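Local atomic coordinates of pyridoxamine 5'-phosphate oxidase family protein (Corynebacterium diphtheriae NCTC 13129, PDB entry 3CP3), a protein that is of unknown function but belongs to the pyridoxamine 5'-phosphate oxidase family, and so probably binds a flavin such as FMN. Residues A[93-98]-A[130-135]; A[31-36]-A[76-81]. One frame throughout, in Å; residues are numbered along the deposited sequence.

Contact 1: A[93-98]-A[130-135]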
# COMPACT_ATOMS: atom_id res chain seq x y z
N VAL A 93 -4.84 4.66 7.07
CA VAL A 93 -3.37 4.61 7.19
C VAL A 93 -3.01 4.78 8.66
O VAL A 93 -3.38 5.82 9.32
CB VAL A 93 -2.72 5.70 6.34
CG1 VAL A 93 -1.11 5.79 6.55
CG2 VAL A 93 -3.07 5.53 4.91
N LEU A 94 -2.27 3.83 9.18
CA LEU A 94 -1.69 3.99 10.49
C LEU A 94 -0.22 4.40 10.36
O LEU A 94 0.53 3.84 9.53
CB LEU A 94 -1.85 2.69 11.29
CG LEU A 94 -3.19 2.02 11.31
CD1 LEU A 94 -3.04 0.78 12.20
CD2 LEU A 94 -4.27 3.01 11.89
N LYS A 95 0.21 5.40 11.15
CA LYS A 95 1.64 5.64 11.34
C LYS A 95 2.07 5.00 12.64
O LYS A 95 1.39 5.16 13.65
CB LYS A 95 1.93 7.11 11.44
CG LYS A 95 1.74 7.88 10.14
CD LYS A 95 2.52 9.19 10.22
CE LYS A 95 2.10 10.20 9.14
NZ LYS A 95 2.34 9.69 7.74
N GLY A 96 3.22 4.30 12.64
CA GLY A 96 3.68 3.74 13.88
C GLY A 96 5.08 3.20 13.86
O GLY A 96 5.87 3.52 12.96
N ASN A 97 5.41 2.45 14.91
CA ASN A 97 6.71 1.80 15.04
C ASN A 97 6.53 0.33 15.22
O ASN A 97 5.70 -0.11 16.07
CB ASN A 97 7.53 2.39 16.17
CG ASN A 97 7.92 3.85 15.90
OD1 ASN A 97 7.13 4.73 16.14
ND2 ASN A 97 9.13 4.09 15.38
N ALA A 98 7.25 -0.44 14.40
CA ALA A 98 7.06 -1.90 14.37
C ALA A 98 8.27 -2.58 15.05
O ALA A 98 9.44 -2.22 14.76
CB ALA A 98 6.92 -2.40 12.94
N ASP A 130 3.11 -0.31 17.28
CA ASP A 130 2.57 0.65 18.20
C ASP A 130 2.12 1.84 17.37
O ASP A 130 2.94 2.49 16.74
CB ASP A 130 3.66 1.12 19.17
CG ASP A 130 3.96 0.09 20.25
OD1 ASP A 130 3.09 -0.71 20.63
OD2 ASP A 130 5.09 0.07 20.69
N VAL A 131 0.82 2.13 17.40
CA VAL A 131 0.19 3.12 16.55
C VAL A 131 0.28 4.51 17.15
O VAL A 131 -0.12 4.74 18.30
CB VAL A 131 -1.24 2.71 16.30
CG1 VAL A 131 -2.00 3.77 15.44
CG2 VAL A 131 -1.24 1.37 15.59
N ARG A 132 0.86 5.43 16.37
CA ARG A 132 1.04 6.84 16.76
C ARG A 132 -0.11 7.69 16.19
O ARG A 132 -0.53 8.68 16.83
CB ARG A 132 2.35 7.32 16.10
CG ARG A 132 3.20 8.36 16.80
CD ARG A 132 4.37 8.77 15.78
NE ARG A 132 5.13 7.58 15.42
CZ ARG A 132 5.62 7.30 14.22
NH1 ARG A 132 5.45 8.12 13.20
NH2 ARG A 132 6.27 6.18 14.05
N GLU A 133 -0.60 7.33 15.01
CA GLU A 133 -1.61 8.12 14.28
C GLU A 133 -2.53 7.23 13.44
O GLU A 133 -2.09 6.20 12.90
CB GLU A 133 -0.97 9.15 13.32
CG GLU A 133 -0.22 10.32 13.97
CD GLU A 133 0.44 11.26 12.95
OE1 GLU A 133 1.68 11.46 13.01
OE2 GLU A 133 -0.26 11.83 12.08
N VAL A 134 -3.77 7.68 13.27
CA VAL A 134 -4.76 6.93 12.50
C VAL A 134 -5.30 7.95 11.51
O VAL A 134 -5.70 9.04 11.93
CB VAL A 134 -5.93 6.54 13.41
CG1 VAL A 134 -7.02 5.77 12.61
CG2 VAL A 134 -5.43 5.72 14.62
N SER A 135 -5.27 7.64 10.22
CA SER A 135 -5.92 8.54 9.26
C SER A 135 -6.86 7.80 8.36
O SER A 135 -6.43 6.99 7.56
CB SER A 135 -4.90 9.29 8.39
OG SER A 135 -3.96 9.92 9.23
O HOH W 1 -1.79 7.96 9.86
O HOH W 2 5.52 4.20 18.18
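The guanidinium of R132 lies across G96 and meets N97 at its edge: the G96 backbone sits over one face, with its N 3.8 Å above the plane and offset toward the rim, while N97 OD1 lies at the edge, in plane. R132 belongs to a classic beta bulge in the antiparallel pairing of strands 89-100 and 125-139, since R132 and E133 together face K95. Accordingly, K95 O accepts from two backbone donors, R132 N at 2.8 Å and E133 N at 3.2 Å, and the register slips by one residue between K95 and G96. The R132 chain bends at chi3 (-58°), turning NE out of an extended course. R132 NH2 donates to N97 OD1 over 2.7 Å, but from above the amide plane, and the two flat groups are 55° apart. R132 NH2 also forms a salt bridge with D76 on the adjoining strand.

Within the bulge, the K95 and E133 side chains run side by side, with K95 CD 3.7 Å from E133 OE1. The ammonium of K95 instead pairs with D39 of the second subunit. On the other side of the sheet, L94 spreads its branches, CD1 reaching V131 CG2 at 3.9 Å and CD2 reaching V134 CG1; helix 17-25 packs against L94 and V134. At the far end a water donates to V93 O at 2.7 Å and also hydrogen-bonds to S135 OG.

Contact 2: A[31-36]-A[76-81]; sequences RLVVHR and DVLFEV. With ACY (acetic acid), chain B.
R31 NH1 donates to E80 OE1 at 2.9 Å, a salt bridge across two antiparallel strands, and makes a second, weak bond of 3.3 Å to O of an acetic acid molecule that probably came from the crystallisation liquor. The carboxylate oxygen is met on its syn side, with the guanidinium and carboxylate planes 64° apart. Both side chains point the same way from the sheet: R31 is extended from CG to NE, whereas E80 bends at chi2 (-97°), which sets its CD off the straight course. The strongest partner of the arginine is D82 of the second subunit, which forms a salt bridge with NE, so this buried pair sits at the dimer interface. These two bridges would tend to stabilise the arginine's charge, while D82 of the same chain, close to E80 OE2, probably works against a charged E80.

Beneath the pair, R31 and E80 exchange two backbone bonds, as do V33 and L78, whose V33 N to L78 O bond of 2.8 Å is nearly straight (175°). On the opposite side of the sheet from E80, the F79 ring lies with one face under R31 N, offset toward the rim, and L32 CD1 comes to the ring edge, 4.0 Å from F79 CD1. L32 CD1 also touches V77 CB at 3.8 Å, and I129 packs on L32, V77 and F79. V33 CB and L78 CB meet at 4.0 Å on the arginine side, where L40 of the second subunit packs over both.

Toward the end of the pairing, a water accepts from H35 N at 2.9 Å and donates to D76 O. An antiparallel pairing with L32, V77 and F79 on the inner side, and R31, V33, L78 and E80 turned to a partner subunit, is consistent with the split barrel of the FMN-binding families.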
# COMPACT_ATOMS: atom_id res chain seq x y z
N ARG A 31 -1.24 -3.68 4.41
CA ARG A 31 0.05 -3.49 3.76
C ARG A 31 0.98 -2.74 4.66
O ARG A 31 0.63 -1.68 5.20
CB ARG A 31 -0.16 -2.65 2.49
CG ARG A 31 -1.08 -3.42 1.53
CD ARG A 31 -1.76 -2.61 0.53
NE ARG A 31 -2.72 -3.51 -0.08
CZ ARG A 31 -3.98 -3.55 0.29
NH1 ARG A 31 -4.46 -2.64 1.18
NH2 ARG A 31 -4.77 -4.44 -0.29
N LEU A 32 2.19 -3.27 4.82
CA LEU A 32 3.16 -2.59 5.61
C LEU A 32 4.09 -1.80 4.69
O LEU A 32 4.66 -2.36 3.74
CB LEU A 32 3.97 -3.62 6.41
CG LEU A 32 4.88 -2.99 7.47
CD1 LEU A 32 4.14 -2.50 8.72
CD2 LEU A 32 5.93 -4.01 7.85
N VAL A 33 4.31 -0.51 5.01
CA VAL A 33 5.26 0.20 4.23
C VAL A 33 6.49 0.41 5.08
O VAL A 33 6.41 1.02 6.17
CB VAL A 33 4.71 1.58 3.77
CG1 VAL A 33 5.74 2.29 2.95
CG2 VAL A 33 3.40 1.37 2.96
N VAL A 34 7.62 -0.02 4.53
CA VAL A 34 8.87 0.05 5.25
C VAL A 34 9.89 0.81 4.47
O VAL A 34 9.73 1.07 3.26
CB VAL A 34 9.46 -1.36 5.51
CG1 VAL A 34 8.47 -2.21 6.32
CG2 VAL A 34 9.78 -2.06 4.19
N HIS A 35 10.93 1.21 5.18
CA HIS A 35 12.00 1.91 4.55
C HIS A 35 13.29 1.77 5.24
O HIS A 35 13.34 1.71 6.47
CB HIS A 35 11.70 3.40 4.32
CG HIS A 35 11.62 4.24 5.56
ND1 HIS A 35 10.55 4.17 6.44
CD2 HIS A 35 12.40 5.24 6.01
CE1 HIS A 35 10.70 5.06 7.39
NE2 HIS A 35 11.83 5.71 7.17
N ARG A 36 14.36 1.67 4.44
CA ARG A 36 15.72 1.87 4.94
C ARG A 36 16.26 3.09 4.18
O ARG A 36 16.58 3.02 2.98
CB ARG A 36 16.59 0.62 4.76
CG ARG A 36 18.05 0.74 5.23
CD ARG A 36 18.86 -0.54 4.90
NE ARG A 36 20.31 -0.32 4.99
CZ ARG A 36 21.23 -1.29 4.98
NH1 ARG A 36 20.87 -2.56 4.91
NH2 ARG A 36 22.53 -0.98 5.07
N ASP A 76 10.10 2.73 12.02
CA ASP A 76 9.02 3.64 11.63
C ASP A 76 8.39 3.14 10.32
O ASP A 76 9.08 2.94 9.30
CB ASP A 76 9.62 5.08 11.44
CG ASP A 76 8.58 6.12 11.02
OD1 ASP A 76 7.43 6.15 11.53
OD2 ASP A 76 8.96 6.98 10.20
N VAL A 77 7.08 2.90 10.38
CA VAL A 77 6.35 2.22 9.30
C VAL A 77 5.01 2.91 9.07
O VAL A 77 4.54 3.72 9.91
CB VAL A 77 6.05 0.69 9.61
CG1 VAL A 77 7.34 -0.14 9.68
CG2 VAL A 77 5.21 0.48 10.90
N LEU A 78 4.37 2.58 7.94
CA LEU A 78 2.96 2.84 7.82
C LEU A 78 2.30 1.51 7.66
O LEU A 78 2.91 0.57 7.17
CB LEU A 78 2.65 3.59 6.50
CG LEU A 78 3.33 4.87 6.16
CD1 LEU A 78 2.81 5.31 4.76
CD2 LEU A 78 3.07 5.94 7.27
N PHE A 79 1.03 1.45 8.03
CA PHE A 79 0.21 0.28 7.81
C PHE A 79 -1.11 0.73 7.21
O PHE A 79 -1.78 1.65 7.75
CB PHE A 79 0.01 -0.52 9.12
CG PHE A 79 -0.60 -1.89 8.90
CD1 PHE A 79 0.19 -2.94 8.45
CD2 PHE A 79 -1.96 -2.12 9.08
CE1 PHE A 79 -0.38 -4.20 8.22
CE2 PHE A 79 -2.51 -3.37 8.84
CZ PHE A 79 -1.72 -4.40 8.41
N GLU A 80 -1.50 0.10 6.11
CA GLU A 80 -2.61 0.56 5.34
C GLU A 80 -3.58 -0.57 5.01
O GLU A 80 -3.20 -1.70 4.66
CB GLU A 80 -2.15 1.28 4.03
CG GLU A 80 -3.28 2.03 3.28
CD GLU A 80 -3.89 1.22 2.14
OE1 GLU A 80 -3.49 0.02 1.96
OE2 GLU A 80 -4.64 1.84 1.34
N VAL A 81 -4.86 -0.22 5.12
CA VAL A 81 -5.97 -1.06 4.66
C VAL A 81 -6.83 -0.19 3.75
O VAL A 81 -6.96 1.04 3.96
CB VAL A 81 -6.72 -1.61 5.91
CG1 VAL A 81 -7.96 -2.35 5.51
CG2 VAL A 81 -5.82 -2.49 6.77
C ACY B . -7.34 -4.78 2.05
O ACY B . -6.72 -4.28 3.02
OXT ACY B . -7.95 -5.87 2.11
CH3 ACY B . -7.37 -4.01 0.74
O HOH W 3 10.35 1.02 8.03

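How the contacts relate
Contacts 1 and 2 share one curled antiparallel sheet, their centres about 9 Å apart, because strand 76-83 of contact 2 lies beside strand 89-100 of contact 1. Order across the sheet is therefore 31-36, 76-81, 93-98, 130-135. A probable hydrogen bond joins L94 N to F79 O at 2.6 Å, and K95 CG packs on L78 CD2 at 3.7 Å. One side-chain tie skips a strand: R132 NH2 reaches D76 OD1 at 2.8 Å, linking the bulge of contact 1 to the start of segment 76-81. Both contacts also touch the second subunit, through residues that include K95 and V93 in contact 1 and R31, V33, L78 and E80 in contact 2, so the shared sheet contributes to the dimer interface.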